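Local atomic coordinates of aldehyde dehydrogenase 12 (Zea mays, PDB entry 6D97), a protein that probably oxidises L-glutamate gamma-semialdehyde to L-glutamate with NAD+, the last step of proline catabolism in plants. Residues A[322-327]-A[361-366]; A[136-141]-A[199-204]. One frame throughout, in Å; residues are numbered along the deposited sequence.

Interaction 1: A[322-327]-A[361-366]; sequences ACSGQK and LTIGPV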
ATOM      1  N   ALA A 322      30.319  -4.705 -21.618  1.00 31.36           N
ATOM      2  CA  ALA A 322      29.190  -4.843 -22.528  1.00 35.34           C
ATOM      3  C   ALA A 322      28.805  -3.471 -23.063  1.00 32.24           C
ATOM      4  O   ALA A 322      28.862  -2.471 -22.341  1.00 33.24           O
ATOM      5  CB  ALA A 322      27.998  -5.496 -21.828  1.00 36.68           C
ATOM      6  N   CYS A 323      28.439  -3.423 -24.343  1.00 37.89           N
ATOM      7  CA  CYS A 323      28.197  -2.172 -25.059  1.00 33.46           C
ATOM      8  C   CYS A 323      29.406  -1.246 -25.019  1.00 30.30           C
ATOM      9  O   CYS A 323      29.253  -0.029 -25.146  1.00 26.77           O
ATOM     10  CB  CYS A 323      26.966  -1.438 -24.512  1.00 39.34           C
ATOM     11  SG  CYS A 323      25.471  -2.454 -24.429  1.00 31.72           S
ATOM     12  N   SER A 324      30.605  -1.806 -24.828  1.00 27.91           N
ATOM     13  CA  SER A 324      31.832  -1.023 -24.663  1.00 34.76           C
ATOM     14  C   SER A 324      31.685  -0.006 -23.535  1.00 35.68           C
ATOM     15  O   SER A 324      32.116   1.143 -23.643  1.00 32.31           O
ATOM     16  CB  SER A 324      32.228  -0.337 -25.973  1.00 33.56           C
ATOM     17  OG  SER A 324      32.061  -1.211 -27.075  1.00 38.85           O
ATOM     18  N   GLY A 325      31.043  -0.431 -22.447  1.00 29.08           N
ATOM     19  CA  GLY A 325      30.873   0.397 -21.271  1.00 27.34           C
ATOM     20  C   GLY A 325      29.866   1.517 -21.403  1.00 33.13           C
ATOM     21  O   GLY A 325      29.710   2.299 -20.457  1.00 28.75           O
ATOM     22  N   GLN A 326      29.168   1.619 -22.533  1.00 33.44           N
ATOM     23  CA  GLN A 326      28.240   2.724 -22.762  1.00 32.64           C
ATOM     24  C   GLN A 326      26.878   2.433 -22.125  1.00 34.15           C
ATOM     25  O   GLN A 326      25.838   2.377 -22.779  1.00 39.18           O
ATOM     26  CB  GLN A 326      28.123   3.003 -24.254  1.00 33.12           C
ATOM     27  CG  GLN A 326      29.433   3.468 -24.874  1.00 29.42           C
ATOM     28  CD  GLN A 326      29.363   3.559 -26.378  1.00 30.30           C
ATOM     29  OE1 GLN A 326      29.322   4.652 -26.943  1.00 31.94           O
ATOM     30  NE2 GLN A 326      29.344   2.405 -27.038  1.00 24.50           N
ATOM     31  N   LYS A 327      26.912   2.247 -20.807  1.00 35.85           N
ATOM     32  CA  LYS A 327      25.721   2.143 -19.976  1.00 26.05           C
ATOM     33  C   LYS A 327      25.865   3.107 -18.809  1.00 34.01           C
ATOM     34  O   LYS A 327      26.943   3.205 -18.214  1.00 28.48           O
ATOM     35  CB  LYS A 327      25.527   0.715 -19.451  1.00 24.21           C
ATOM     36  CG  LYS A 327      25.411  -0.341 -20.535  1.00 30.37           C
ATOM     37  CD  LYS A 327      25.190  -1.721 -19.933  1.00 29.88           C
ATOM     38  CE  LYS A 327      24.566  -2.669 -20.943  1.00 34.70           C
ATOM     39  NZ  LYS A 327      24.461  -4.050 -20.418  1.00 39.56           N
ATOM     40  N   LEU A 361      30.540  -6.976 -32.133  1.00 31.77           N
ATOM     41  CA  LEU A 361      30.257  -5.776 -31.349  1.00 39.71           C
ATOM     42  C   LEU A 361      30.250  -6.051 -29.849  1.00 44.44           C
ATOM     43  O   LEU A 361      29.563  -5.370 -29.086  1.00 43.63           O
ATOM     44  CB  LEU A 361      28.948  -5.121 -31.793  1.00 37.97           C
ATOM     45  CG  LEU A 361      29.081  -4.402 -33.138  1.00 43.27           C
ATOM     46  CD1 LEU A 361      27.743  -3.862 -33.614  1.00 37.16           C
ATOM     47  CD2 LEU A 361      30.103  -3.282 -33.023  1.00 36.70           C
ATOM     48  N   THR A 362      31.023  -7.044 -29.409  1.00 41.04           N
ATOM     49  CA  THR A 362      31.342  -7.153 -27.992  1.00 34.19           C
ATOM     50  C   THR A 362      32.381  -6.124 -27.563  1.00 34.16           C
ATOM     51  O   THR A 362      32.598  -5.942 -26.360  1.00 26.18           O
ATOM     52  CB  THR A 362      31.822  -8.568 -27.667  1.00 31.40           C
ATOM     53  OG1 THR A 362      32.743  -9.006 -28.675  1.00 27.90           O
ATOM     54  CG2 THR A 362      30.638  -9.523 -27.618  1.00 26.60           C
ATOM     55  N   ILE A 363      33.050  -5.489 -28.523  1.00 31.95           N
ATOM     56  CA  ILE A 363      33.708  -4.200 -28.355  1.00 30.40           C
ATOM     57  C   ILE A 363      33.368  -3.405 -29.607  1.00 35.65           C
ATOM     58  O   ILE A 363      33.117  -3.979 -30.670  1.00 35.76           O
ATOM     59  CB  ILE A 363      35.238  -4.319 -28.160  1.00 31.22           C
ATOM     60  CG1 ILE A 363      35.837  -2.991 -27.680  1.00 34.13           C
ATOM     61  CG2 ILE A 363      35.915  -4.744 -29.453  1.00 32.13           C
ATOM     62  CD1 ILE A 363      35.452  -2.611 -26.274  1.00 31.84           C
ATOM     63  N   GLY A 364      33.322  -2.082 -29.485  1.00 40.10           N
ATOM     64  CA  GLY A 364      32.948  -1.286 -30.630  1.00 42.49           C
ATOM     65  C   GLY A 364      33.068   0.214 -30.477  1.00 37.91           C
ATOM     66  O   GLY A 364      33.693   0.732 -29.546  1.00 27.48           O
ATOM     67  N   PRO A 365      32.459   0.940 -31.419  1.00 44.84           N
ATOM     68  CA  PRO A 365      32.537   2.406 -31.406  1.00 41.17           C
ATOM     69  C   PRO A 365      32.021   2.988 -30.098  1.00 33.83           C
ATOM     70  O   PRO A 365      31.095   2.461 -29.476  1.00 31.63           O
ATOM     71  CB  PRO A 365      31.652   2.820 -32.589  1.00 35.41           C
ATOM     72  CG  PRO A 365      31.563   1.605 -33.452  1.00 32.07           C
ATOM     73  CD  PRO A 365      31.630   0.436 -32.525  1.00 27.97           C
ATOM     74  N   VAL A 366      32.653   4.081 -29.679  1.00 41.49           N
ATOM     75  CA  VAL A 366      32.309   4.797 -28.455  1.00 41.36           C
ATOM     76  C   VAL A 366      31.837   6.176 -28.892  1.00 29.75           C
ATOM     77  O   VAL A 366      32.646   7.029 -29.279  1.00 35.07           O
ATOM     78  CB  VAL A 366      33.488   4.889 -27.484  1.00 41.95           C
ATOM     79  CG1 VAL A 366      33.073   5.628 -26.236  1.00 45.20           C
ATOM     80  CG2 VAL A 366      33.994   3.495 -27.147  1.00 39.90           C
TER
HETATM   81  O   HOH W   1      27.984  -5.306 -26.385  1.00 27.92           O
HETATM   82  O   HOH W   2      30.112  -2.717 -28.026  1.00 35.86           O
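Gln326 reaches out of the loop 322-327 toward 361-366 with its CG anti to its own carbonyl carbon and the chain extended beyond it (chi2 172°). CB and CG only carry the amide across; the meeting begins at CD, 3.7 Å from Pro365 O. At the tip the two branches part company. OE1 lies against the backbone of Val366, 3.4 Å from its CA, and accepts a hydrogen bond from Leu367 N, the next residue along. NE2 turns back to its own loop: it donates to Cys323 O over 3.1 Å, fairly straight at 167°, approaching from above the carbonyl plane while Cys323 O stays in the plane of the amide. A second, weak bond from NE2 to Pro365 O spans 3.0 Å, bent to 126°. The amide is thus pinned from both loops, and the same Cys323 O also takes Gln326 N.

The loop follows helix 309-321, and its Gly-Gln-Lys belongs to the aldehyde dehydrogenase cysteine signature, which in this family leads into the catalytic cysteine; the Gln326 side chain sits about 8 Å from bound NAD. Cys323, Ser324 and Gly325 all have positive phi, a tight left-handed turn that points Ser324 at the facing loop. There OG receives a weak bond from Gly364 N (2.9 Å), with Ile363 CD1 beside it at 3.8 Å. A water 2.6 Å from Ser324 OG donates to Leu361 O. That carbonyl is also the acceptor of another water, which in turn takes the N-H of Cys323.

Interaction 2: A[136-141]-A[199-204]; sequences RVSPKS and NFPLEI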
ATOM      1  N   ARG A 136      22.560  -0.743 -35.446  1.00 26.46           N
ATOM      2  CA  ARG A 136      23.134   0.104 -36.486  1.00 27.85           C
ATOM      3  C   ARG A 136      23.440   1.508 -35.984  1.00 27.03           C
ATOM      4  O   ARG A 136      24.389   2.136 -36.451  1.00 31.27           O
ATOM      5  CB  ARG A 136      22.203   0.169 -37.699  1.00 27.91           C
ATOM      6  CG  ARG A 136      21.964  -1.147 -38.443  1.00 28.46           C
ATOM      7  CD  ARG A 136      23.245  -1.763 -38.991  1.00 29.24           C
ATOM      8  NE  ARG A 136      24.028  -0.818 -39.782  1.00 31.94           N
ATOM      9  CZ  ARG A 136      23.834  -0.566 -41.072  1.00 36.38           C
ATOM     10  NH1 ARG A 136      22.874  -1.185 -41.741  1.00 31.29           N
ATOM     11  NH2 ARG A 136      24.601   0.314 -41.695  1.00 31.66           N
ATOM     12  N   VAL A 137      22.659   2.020 -35.042  1.00 31.00           N
ATOM     13  CA  VAL A 137      22.806   3.398 -34.592  1.00 28.40           C
ATOM     14  C   VAL A 137      23.531   3.493 -33.254  1.00 32.18           C
ATOM     15  O   VAL A 137      24.305   4.425 -33.042  1.00 27.98           O
ATOM     16  CB  VAL A 137      21.432   4.100 -34.538  1.00 25.95           C
ATOM     17  CG1 VAL A 137      20.884   4.247 -35.930  1.00 26.48           C
ATOM     18  CG2 VAL A 137      20.458   3.318 -33.671  1.00 24.81           C
ATOM     19  N   SER A 138      23.285   2.559 -32.342  1.00 28.88           N
ATOM     20  CA  SER A 138      23.964   2.503 -31.049  1.00 33.45           C
ATOM     21  C   SER A 138      24.671   1.158 -30.966  1.00 30.85           C
ATOM     22  O   SER A 138      24.151   0.213 -30.358  1.00 35.61           O
ATOM     23  CB  SER A 138      22.992   2.702 -29.887  1.00 31.23           C
ATOM     24  OG  SER A 138      23.672   2.677 -28.646  1.00 32.25           O
ATOM     25  N   PRO A 139      25.864   1.046 -31.555  1.00 36.10           N
ATOM     26  CA  PRO A 139      26.492  -0.269 -31.755  1.00 36.83           C
ATOM     27  C   PRO A 139      26.716  -1.022 -30.452  1.00 34.00           C
ATOM     28  O   PRO A 139      27.313  -0.510 -29.502  1.00 34.47           O
ATOM     29  CB  PRO A 139      27.818   0.082 -32.443  1.00 34.65           C
ATOM     30  CG  PRO A 139      27.532   1.381 -33.132  1.00 33.82           C
ATOM     31  CD  PRO A 139      26.630   2.125 -32.197  1.00 27.58           C
ATOM     32  N   LYS A 140      26.213  -2.252 -30.427  1.00 30.81           N
ATOM     33  CA  LYS A 140      26.331  -3.171 -29.305  1.00 34.32           C
ATOM     34  C   LYS A 140      26.044  -4.559 -29.857  1.00 34.77           C
ATOM     35  O   LYS A 140      25.561  -4.707 -30.981  1.00 39.48           O
ATOM     36  CB  LYS A 140      25.368  -2.800 -28.175  1.00 29.02           C
ATOM     37  CG  LYS A 140      23.911  -2.824 -28.598  1.00 26.82           C
ATOM     38  CD  LYS A 140      22.986  -2.448 -27.454  1.00 25.65           C
ATOM     39  CE  LYS A 140      22.974  -0.945 -27.211  1.00 25.26           C
ATOM     40  NZ  LYS A 140      21.989  -0.547 -26.163  1.00 39.95           N
ATOM     41  N   SER A 141      26.350  -5.580 -29.060  1.00 36.10           N
ATOM     42  CA  SER A 141      26.137  -6.945 -29.522  1.00 27.98           C
ATOM     43  C   SER A 141      24.650  -7.199 -29.766  1.00 27.02           C
ATOM     44  O   SER A 141      23.777  -6.490 -29.256  1.00 25.24           O
ATOM     45  CB  SER A 141      26.686  -7.952 -28.512  1.00 28.12           C
ATOM     46  OG  SER A 141      25.822  -8.088 -27.398  1.00 33.79           O
ATOM     47  N   ASN A 199      22.415   5.836 -25.921  1.00 28.47           N
ATOM     48  CA  ASN A 199      22.901   4.480 -25.682  1.00 36.49           C
ATOM     49  C   ASN A 199      21.783   3.446 -25.592  1.00 40.98           C
ATOM     50  O   ASN A 199      22.016   2.272 -25.896  1.00 47.45           O
ATOM     51  CB  ASN A 199      23.775   4.448 -24.427  1.00 43.44           C
ATOM     52  CG  ASN A 199      23.045   4.911 -23.190  1.00 45.31           C
ATOM     53  OD1 ASN A 199      22.182   5.786 -23.247  1.00 40.89           O
ATOM     54  ND2 ASN A 199      23.395   4.323 -22.053  1.00 46.52           N
ATOM     55  N   PHE A 200      20.572   3.841 -25.196  1.00 30.06           N
ATOM     56  CA  PHE A 200      19.417   2.942 -25.199  1.00 31.21           C
ATOM     57  C   PHE A 200      18.335   3.571 -26.066  1.00 37.79           C
ATOM     58  O   PHE A 200      17.439   4.264 -25.558  1.00 30.91           O
ATOM     59  CB  PHE A 200      18.919   2.661 -23.783  1.00 30.31           C
ATOM     60  CG  PHE A 200      19.849   1.796 -22.974  1.00 33.66           C
ATOM     61  CD1 PHE A 200      19.844   0.416 -23.126  1.00 37.28           C
ATOM     62  CD2 PHE A 200      20.733   2.360 -22.067  1.00 44.94           C
ATOM     63  CE1 PHE A 200      20.699  -0.384 -22.392  1.00 43.66           C
ATOM     64  CE2 PHE A 200      21.590   1.565 -21.326  1.00 47.84           C
ATOM     65  CZ  PHE A 200      21.574   0.192 -21.490  1.00 44.19           C
ATOM     66  N   PRO A 201      18.374   3.349 -27.383  1.00 30.67           N
ATOM     67  CA  PRO A 201      17.466   4.072 -28.288  1.00 21.44           C
ATOM     68  C   PRO A 201      16.007   3.658 -28.173  1.00 30.32           C
ATOM     69  O   PRO A 201      15.147   4.345 -28.740  1.00 30.55           O
ATOM     70  CB  PRO A 201      18.021   3.740 -29.683  1.00 21.95           C
ATOM     71  CG  PRO A 201      19.386   3.150 -29.450  1.00 27.46           C
ATOM     72  CD  PRO A 201      19.313   2.485 -28.116  1.00 24.55           C
ATOM     73  N   LEU A 202      15.696   2.567 -27.478  1.00 24.77           N
ATOM     74  CA  LEU A 202      14.323   2.099 -27.343  1.00 20.14           C
ATOM     75  C   LEU A 202      13.851   2.065 -25.898  1.00 22.16           C
ATOM     76  O   LEU A 202      12.807   2.644 -25.577  1.00 27.79           O
ATOM     77  CB  LEU A 202      14.177   0.702 -27.965  1.00 25.11           C
ATOM     78  CG  LEU A 202      12.785   0.077 -27.848  1.00 29.11           C
ATOM     79  CD1 LEU A 202      11.798   0.824 -28.736  1.00 24.69           C
ATOM     80  CD2 LEU A 202      12.819  -1.398 -28.200  1.00 32.02           C
ATOM     81  N   GLU A 203      14.609   1.412 -25.015  1.00 35.00           N
ATOM     82  CA  GLU A 203      14.117   1.094 -23.676  1.00 34.47           C
ATOM     83  C   GLU A 203      13.799   2.351 -22.875  1.00 24.90           C
ATOM     84  O   GLU A 203      12.714   2.469 -22.295  1.00 23.84           O
ATOM     85  CB  GLU A 203      15.145   0.236 -22.939  1.00 34.74           C
ATOM     86  CG  GLU A 203      14.748  -0.151 -21.528  1.00 36.20           C
ATOM     87  CD  GLU A 203      15.817  -0.981 -20.845  1.00 47.97           C
ATOM     88  OE1 GLU A 203      16.625  -1.614 -21.557  1.00 49.74           O
ATOM     89  OE2 GLU A 203      15.858  -0.996 -19.598  1.00 55.71           O
ATOM     90  N   ILE A 204      14.734   3.294 -22.820  1.00 21.20           N
ATOM     91  CA  ILE A 204      14.552   4.488 -21.996  1.00 19.34           C
ATOM     92  C   ILE A 204      13.417   5.349 -22.548  1.00 23.52           C
ATOM     93  O   ILE A 204      12.470   5.645 -21.805  1.00 27.03           O
ATOM     94  CB  ILE A 204      15.856   5.293 -21.870  1.00 29.53           C
ATOM     95  CG1 ILE A 204      16.920   4.485 -21.126  1.00 24.52           C
ATOM     96  CG2 ILE A 204      15.589   6.617 -21.180  1.00 24.70           C
ATOM     97  CD1 ILE A 204      18.269   5.161 -21.091  1.00 27.17           C
TER
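The carbonyl oxygen of Asn199 is the target here. Lys140 NZ donates to it over 2.8 Å, nearly along the C=O axis (165°), and Ser138 OG lies 3.2 Å from the same oxygen. The lysine gets there by a bent path: CG sits in the crowded position between the backbone N and the carbonyl carbon, and a turn at chi3 (77°) swings CE and NZ onto the carbonyl. Its chain crosses the Phe200 side chain at about a right angle, NZ coming obliquely to the ring, 3.8 Å from CD1. Beside this polar cluster the contact is apolar. Ser138 CB rests 3.7 Å from Pro201 CG, and Val137 CG2 reaches the same ring carbon more loosely, at 4.4 Å.

Behind the first shell stands Glu148 of helix 142-157. Its OE2 forms a salt bridge with Lys140 NZ, while OE1 accepts from Leu202 N and Glu203 N, where helix 203-214 begins. One carboxylate therefore ties the lysine to the start of that helix. An alanine at Lys140 removes the ammonium donor of Asn199 O and the salt-bridge partner of Glu148, and would probably loosen the loop leading into helix 203-214. That loop follows strand 191-196 at the centre of the parallel NAD-binding sheet, and the Asn199 side chain lies about 6 Å from the bound cofactor, whereas 136-141 comes off the end of helix 124-137. With Glu148 so close, the buried amine of Lys140 is likely to stay protonated, and its charge would polarise the Asn199 carbonyl.

Both interactions are buried, with centres 10 Å apart, and they touch: Asn199 ND2 of interaction 2 probably donates to Gln326 O of interaction 1 over 3.2 Å, and Cys323 SG packs on Lys140 CB. Interaction 1 joins the loop leading into strand 331-337 to the loop between helices 345-354 and 371-382 through neutral amide, hydroxyl and water bonds, the two direct ones weak. Interaction 2, nearer the chain centre, attaches a helix end to the loop beyond strand 191-196 of the NAD-binding sheet, and relies on a charged lysine. Helix 142-157 borders both, through Gln144 and Glu148. The C-terminal Thr547 of the second subunit reaches both, packing on Ala322 and Thr362 and bonding to Ser141 OG.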